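SusD-like carbohydrate binding protein BF1063 (Bacteroides fragilis NCTC 9343, PDB 3I4G) probably binds carbohydrate at the outer membrane, as SusD-like proteins do in glycan uptake. Local coordinates at residues L287-F299 with R305-L319. Residues are numbered along the deposited sequence; the frame is centred on the assembly and turned at random.
Sequences LYESYEFKDGTPF and RYDPSNLGKDRDPRL
Two loops of the SusD-family fold, one leaving helix 285-288 and one leading into helix 317-322, are joined by a single beta bridge between Phe-293 and Arg-315 and by two arginine-phenylalanine stacks. At the bridge, Asp-316 N donates to Glu-292 O at 2.9 Å and Lys-294 N to Asp-314 O. Arg-315 is bent at chi2 and chi3 (-69° and -70°), which turns its guanidinium back toward the carbonyls of 288-291. There NE and NH2 grip Tyr-291 O side-on, both from the same face of that peptide, while Arg-315 NH2 also donates to Tyr-288 O at 2.7 Å. Three bonds to two carbonyls thus fix the buried cation, and its faces are filled too: the Phe-299 ring lies flat on one, centres 3.7 Å apart, and Leu-319 CD1 sits over the opposite one. The Tyr-288 ring stands steeply to the guanidinium, with CZ of Arg-315 over its face in a cation-pi contact; Tyr-288 OH donates to an in-plane lone pair of Leu-311 O at 2.9 Å. Next to helix 433-447, whose Ile-446 also touches Tyr-291, Leu-319 CB rests over the ring of this tyrosine as a CH-pi contact. Asp-316 N-caps the helix through Arg-318 N and takes the Arg-318 guanidinium side-on, one nitrogen to each carboxylate oxygen; Glu-443 and Glu-447 share that arginine's charge. Toward solvent, Arg-305, which also pairs with Asp-303, lies flat on Phe-293 with planes 17° apart. Its NH2 donates to Thr-297 OG1, and its NH1 forms a salt bridge with Asp-295 OD1, the acceptor of an Asx turn, the hydrogen bond within it being weak. A water accepts from Arg-305 NH1 and Asp-295 N and donates to Asp-314 OD1 at 2.8 Å.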
loop_
_atom_site.group_PDB
_atom_site.type_symbol
_atom_site.label_atom_id
_atom_site.label_comp_id
_atom_site.label_asym_id
_atom_site.label_seq_id
_atom_site.Cartn_x
_atom_site.Cartn_y
_atom_site.Cartn_z
ATOM N N LEU A 287 8.984 -12.801 0.529
ATOM C CA LEU A 287 7.521 -12.858 0.311
ATOM C C LEU A 287 7.145 -14.213 -0.320
ATOM O O LEU A 287 6.212 -14.878 0.142
ATOM C CB LEU A 287 7.044 -11.717 -0.571
ATOM C CG LEU A 287 5.583 -11.802 -1.015
ATOM C CD1 LEU A 287 4.589 -11.901 0.169
ATOM C CD2 LEU A 287 5.208 -10.612 -1.931
ATOM N N TYR A 288 7.818 -14.600 -1.395
ATOM C CA TYR A 288 7.573 -15.898 -1.993
ATOM C C TYR A 288 7.514 -17.036 -0.967
ATOM O O TYR A 288 6.637 -17.905 -1.044
ATOM C CB TYR A 288 8.622 -16.220 -3.081
ATOM C CG TYR A 288 8.587 -17.668 -3.465
ATOM C CD1 TYR A 288 7.529 -18.151 -4.241
ATOM C CD2 TYR A 288 9.545 -18.573 -3.034
ATOM C CE1 TYR A 288 7.451 -19.490 -4.561
ATOM C CE2 TYR A 288 9.431 -19.939 -3.367
ATOM C CZ TYR A 288 8.360 -20.347 -4.114
ATOM O OH TYR A 288 8.210 -21.697 -4.487
ATOM N N GLU A 289 8.424 -17.037 -0.013
ATOM C CA GLU A 289 8.535 -18.075 0.998
ATOM C C GLU A 289 7.481 -18.006 2.101
ATOM O O GLU A 289 7.341 -18.947 2.871
ATOM C CB GLU A 289 9.916 -17.985 1.652
ATOM C CG GLU A 289 11.049 -18.299 0.700
ATOM C CD GLU A 289 12.396 -17.815 1.162
ATOM O OE1 GLU A 289 12.535 -17.384 2.334
ATOM O OE2 GLU A 289 13.323 -17.830 0.337
ATOM N N SER A 290 6.740 -16.908 2.163
ATOM C CA SER A 290 5.809 -16.699 3.260
ATOM C C SER A 290 4.485 -17.464 3.091
ATOM O O SER A 290 3.862 -17.855 4.085
ATOM C CB SER A 290 5.574 -15.177 3.439
ATOM O OG SER A 290 4.886 -14.967 4.670
ATOM N N TYR A 291 4.047 -17.674 1.866
ATOM C CA TYR A 291 2.777 -18.306 1.594
ATOM C C TYR A 291 2.757 -19.745 2.123
ATOM O O TYR A 291 3.720 -20.488 1.964
ATOM C CB TYR A 291 2.490 -18.319 0.094
ATOM C CG TYR A 291 2.327 -16.970 -0.520
ATOM C CD1 TYR A 291 1.107 -16.348 -0.581
ATOM C CD2 TYR A 291 3.406 -16.314 -1.067
ATOM C CE1 TYR A 291 0.957 -15.077 -1.128
ATOM C CE2 TYR A 291 3.268 -15.066 -1.615
ATOM C CZ TYR A 291 2.057 -14.449 -1.650
ATOM O OH TYR A 291 1.903 -13.187 -2.215
ATOM N N GLU A 292 1.688 -20.152 2.780
ATOM C CA GLU A 292 1.581 -21.534 3.207
ATOM C C GLU A 292 1.449 -22.516 2.049
ATOM O O GLU A 292 1.168 -22.145 0.924
ATOM C CB GLU A 292 0.362 -21.677 4.111
ATOM C CG GLU A 292 0.497 -20.930 5.421
ATOM C CD GLU A 292 -0.830 -20.613 6.108
ATOM O OE1 GLU A 292 -1.902 -21.093 5.696
ATOM O OE2 GLU A 292 -0.780 -19.912 7.149
ATOM N N PHE A 293 1.653 -23.812 2.346
ATOM C CA PHE A 293 1.216 -24.842 1.449
ATOM C C PHE A 293 -0.317 -24.829 1.501
ATOM O O PHE A 293 -0.941 -24.273 2.410
ATOM C CB PHE A 293 1.753 -26.217 1.872
ATOM C CG PHE A 293 3.228 -26.395 1.629
ATOM C CD1 PHE A 293 3.719 -26.469 0.330
ATOM C CD2 PHE A 293 4.112 -26.560 2.671
ATOM C CE1 PHE A 293 5.078 -26.668 0.114
ATOM C CE2 PHE A 293 5.466 -26.737 2.440
ATOM C CZ PHE A 293 5.937 -26.792 1.174
ATOM N N LYS A 294 -0.938 -25.504 0.547
ATOM C CA LYS A 294 -2.399 -25.558 0.441
ATOM C C LYS A 294 -3.080 -26.133 1.677
ATOM O O LYS A 294 -4.227 -25.766 1.960
ATOM C CB LYS A 294 -2.792 -26.387 -0.783
ATOM C CG LYS A 294 -2.581 -25.657 -2.046
ATOM C CD LYS A 294 -3.763 -24.873 -2.471
ATOM C CE LYS A 294 -4.846 -25.757 -3.080
ATOM N NZ LYS A 294 -5.905 -24.866 -3.668
ATOM N N ASP A 295 -2.424 -27.033 2.410
ATOM C CA ASP A 295 -3.006 -27.564 3.654
ATOM C C ASP A 295 -2.813 -26.647 4.864
ATOM O O ASP A 295 -3.126 -27.013 5.997
ATOM C CB ASP A 295 -2.456 -28.982 3.956
ATOM C CG ASP A 295 -1.020 -28.984 4.397
ATOM O OD1 ASP A 295 -0.327 -27.931 4.320
ATOM O OD2 ASP A 295 -0.562 -30.062 4.857
ATOM N N GLY A 296 -2.279 -25.450 4.630
ATOM C CA GLY A 296 -2.130 -24.459 5.686
ATOM C C GLY A 296 -0.873 -24.552 6.517
ATOM O O GLY A 296 -0.696 -23.776 7.468
ATOM N N THR A 297 -0.017 -25.506 6.196
ATOM C CA THR A 297 1.229 -25.668 6.921
ATOM C C THR A 297 2.289 -24.718 6.306
ATOM O O THR A 297 2.153 -24.283 5.154
ATOM C CB THR A 297 1.732 -27.121 6.923
ATOM O OG1 THR A 297 1.921 -27.576 5.589
ATOM C CG2 THR A 297 0.729 -28.029 7.608
ATOM N N PRO A 298 3.311 -24.333 7.089
ATOM C CA PRO A 298 4.301 -23.375 6.602
ATOM C C PRO A 298 5.154 -23.930 5.504
ATOM O O PRO A 298 5.461 -25.133 5.459
ATOM C CB PRO A 298 5.187 -23.087 7.826
ATOM C CG PRO A 298 4.476 -23.663 8.982
ATOM C CD PRO A 298 3.546 -24.711 8.506
ATOM N N PHE A 299 5.530 -23.040 4.602
ATOM C CA PHE A 299 6.407 -23.403 3.519
ATOM C C PHE A 299 7.817 -23.751 3.993
ATOM O O PHE A 299 8.350 -23.136 4.927
ATOM C CB PHE A 299 6.508 -22.262 2.498
ATOM C CG PHE A 299 7.446 -22.576 1.379
ATOM C CD1 PHE A 299 7.140 -23.519 0.437
ATOM C CD2 PHE A 299 8.677 -21.962 1.332
ATOM C CE1 PHE A 299 8.029 -23.825 -0.583
ATOM C CE2 PHE A 299 9.571 -22.258 0.320
ATOM C CZ PHE A 299 9.255 -23.199 -0.618
ATOM N N ARG A 305 6.865 -31.176 -1.214
ATOM C CA ARG A 305 5.890 -30.448 -2.031
ATOM C C ARG A 305 6.515 -29.266 -2.785
ATOM O O ARG A 305 5.905 -28.756 -3.734
ATOM C CB ARG A 305 4.736 -29.933 -1.179
ATOM C CG ARG A 305 3.845 -31.054 -0.676
ATOM C CD ARG A 305 2.884 -30.571 0.341
ATOM N NE ARG A 305 3.565 -30.285 1.590
ATOM C CZ ARG A 305 2.939 -29.844 2.660
ATOM N NH1 ARG A 305 1.656 -29.604 2.603
ATOM N NH2 ARG A 305 3.604 -29.628 3.777
ATOM N N TYR A 306 7.687 -28.780 -2.352
ATOM C CA TYR A 306 8.382 -27.722 -3.089
ATOM C C TYR A 306 8.808 -28.228 -4.463
ATOM O O TYR A 306 9.537 -29.229 -4.576
ATOM C CB TYR A 306 9.589 -27.213 -2.323
ATOM C CG TYR A 306 10.524 -26.370 -3.149
ATOM C CD1 TYR A 306 10.064 -25.221 -3.738
ATOM C CD2 TYR A 306 11.852 -26.714 -3.333
ATOM C CE1 TYR A 306 10.921 -24.418 -4.529
ATOM C CE2 TYR A 306 12.711 -25.926 -4.106
ATOM C CZ TYR A 306 12.227 -24.778 -4.700
ATOM O OH TYR A 306 13.146 -24.027 -5.420
ATOM N N ASP A 307 8.355 -27.527 -5.498
ATOM C CA ASP A 307 8.656 -27.901 -6.876
ATOM C C ASP A 307 9.323 -26.736 -7.563
ATOM O O ASP A 307 8.635 -25.768 -7.916
ATOM C CB ASP A 307 7.375 -28.248 -7.630
ATOM C CG ASP A 307 7.644 -28.879 -8.992
ATOM O OD1 ASP A 307 8.749 -28.700 -9.530
ATOM O OD2 ASP A 307 6.733 -29.577 -9.498
ATOM N N PRO A 308 10.650 -26.796 -7.764
ATOM C CA PRO A 308 11.352 -25.698 -8.434
ATOM C C PRO A 308 10.902 -25.473 -9.875
ATOM O O PRO A 308 11.149 -24.391 -10.382
ATOM C CB PRO A 308 12.840 -26.109 -8.387
ATOM C CG PRO A 308 12.877 -27.431 -7.963
ATOM C CD PRO A 308 11.592 -27.852 -7.341
ATOM N N SER A 309 10.195 -26.440 -10.472
ATOM C CA SER A 309 9.671 -26.273 -11.844
ATOM C C SER A 309 8.310 -25.572 -11.872
ATOM O O SER A 309 7.803 -25.246 -12.940
ATOM C CB SER A 309 9.575 -27.619 -12.577
ATOM O OG SER A 309 8.526 -28.437 -12.074
ATOM N N ASN A 310 7.684 -25.393 -10.711
ATOM C CA ASN A 310 6.391 -24.711 -10.637
ATOM C C ASN A 310 6.277 -24.118 -9.252
ATOM O O ASN A 310 5.759 -24.714 -8.323
ATOM C CB ASN A 310 5.241 -25.652 -10.961
ATOM C CG ASN A 310 3.921 -24.911 -11.048
ATOM O OD1 ASN A 310 3.767 -23.758 -10.562
ATOM N ND2 ASN A 310 2.946 -25.550 -11.680
ATOM N N LEU A 311 6.773 -22.900 -9.133
ATOM C CA LEU A 311 6.912 -22.295 -7.813
ATOM C C LEU A 311 5.634 -22.064 -7.062
ATOM O O LEU A 311 5.679 -22.018 -5.828
ATOM C CB LEU A 311 7.678 -20.979 -7.922
ATOM C CG LEU A 311 9.135 -21.069 -8.353
ATOM C CD1 LEU A 311 9.780 -19.673 -8.286
ATOM C CD2 LEU A 311 9.965 -22.067 -7.514
ATOM N N GLY A 312 4.501 -21.949 -7.748
ATOM C CA GLY A 312 3.234 -21.732 -7.045
ATOM C C GLY A 312 2.426 -22.982 -6.769
ATOM O O GLY A 312 1.374 -22.917 -6.128
ATOM N N LYS A 313 2.919 -24.121 -7.215
ATOM C CA LYS A 313 2.169 -25.366 -7.085
ATOM C C LYS A 313 2.083 -25.830 -5.633
ATOM O O LYS A 313 3.084 -25.845 -4.907
ATOM C CB LYS A 313 2.820 -26.460 -7.937
ATOM C CG LYS A 313 2.077 -27.818 -7.870
ATOM C CD LYS A 313 2.706 -28.861 -8.764
ATOM C CE LYS A 313 1.954 -30.204 -8.637
ATOM N NZ LYS A 313 2.638 -31.236 -9.444
ATOM N N ASP A 314 0.869 -26.201 -5.229
ATOM C CA ASP A 314 0.596 -26.700 -3.872
ATOM C C ASP A 314 0.809 -25.595 -2.825
ATOM O O ASP A 314 1.027 -25.862 -1.651
ATOM C CB ASP A 314 1.418 -27.955 -3.531
ATOM C CG ASP A 314 0.714 -28.875 -2.541
ATOM O OD1 ASP A 314 -0.346 -28.496 -2.002
ATOM O OD2 ASP A 314 1.214 -30.017 -2.347
ATOM N N ARG A 315 0.695 -24.336 -3.259
ATOM C CA ARG A 315 0.781 -23.198 -2.373
ATOM C C ARG A 315 -0.519 -22.427 -2.351
ATOM O O ARG A 315 -1.326 -22.505 -3.267
ATOM C CB ARG A 315 1.898 -22.226 -2.809
ATOM C CG ARG A 315 3.295 -22.851 -2.902
ATOM C CD ARG A 315 3.897 -23.237 -1.541
ATOM N NE ARG A 315 4.268 -22.069 -0.731
ATOM C CZ ARG A 315 5.301 -21.281 -0.972
ATOM N NH1 ARG A 315 6.088 -21.489 -2.017
ATOM N NH2 ARG A 315 5.527 -20.246 -0.189
ATOM N N ASP A 316 -0.675 -21.629 -1.298
ATOM C CA ASP A 316 -1.791 -20.683 -1.166
ATOM C C ASP A 316 -2.065 -20.081 -2.554
ATOM O O ASP A 316 -1.142 -19.578 -3.190
ATOM C CB ASP A 316 -1.378 -19.613 -0.167
ATOM C CG ASP A 316 -2.519 -18.700 0.276
ATOM O OD1 ASP A 316 -3.287 -18.205 -0.565
ATOM O OD2 ASP A 316 -2.565 -18.422 1.484
ATOM N N PRO A 317 -3.331 -20.106 -3.023
ATOM C CA PRO A 317 -3.639 -19.541 -4.329
ATOM C C PRO A 317 -3.229 -18.088 -4.460
ATOM O O PRO A 317 -2.976 -17.642 -5.590
ATOM C CB PRO A 317 -5.176 -19.703 -4.442
ATOM C CG PRO A 317 -5.474 -20.849 -3.577
ATOM C CD PRO A 317 -4.512 -20.747 -2.425
ATOM N N ARG A 318 -3.147 -17.359 -3.339
ATOM C CA ARG A 318 -2.751 -15.937 -3.431
ATOM C C ARG A 318 -1.332 -15.742 -3.923
ATOM O O ARG A 318 -1.027 -14.635 -4.399
ATOM C CB ARG A 318 -2.950 -15.235 -2.079
ATOM C CG ARG A 318 -4.423 -15.059 -1.761
ATOM C CD ARG A 318 -4.665 -14.599 -0.361
ATOM N NE ARG A 318 -4.420 -15.683 0.603
ATOM C CZ ARG A 318 -4.603 -15.581 1.910
ATOM N NH1 ARG A 318 -5.066 -14.468 2.449
ATOM N NH2 ARG A 318 -4.321 -16.624 2.688
ATOM N N LEU A 319 -0.480 -16.781 -3.860
ATOM C CA LEU A 319 0.874 -16.623 -4.395
ATOM C C LEU A 319 0.803 -16.401 -5.896
ATOM O O LEU A 319 1.204 -15.355 -6.389
ATOM C CB LEU A 319 1.698 -17.850 -4.045
ATOM C CG LEU A 319 3.195 -17.850 -4.346
ATOM C CD1 LEU A 319 3.851 -18.986 -3.545
ATOM C CD2 LEU A 319 3.508 -17.972 -5.850
HETATM O O HOH W 1 -0.482 -18.385 3.239
HETATM O O HOH W 2 -0.502 -29.029 0.737
#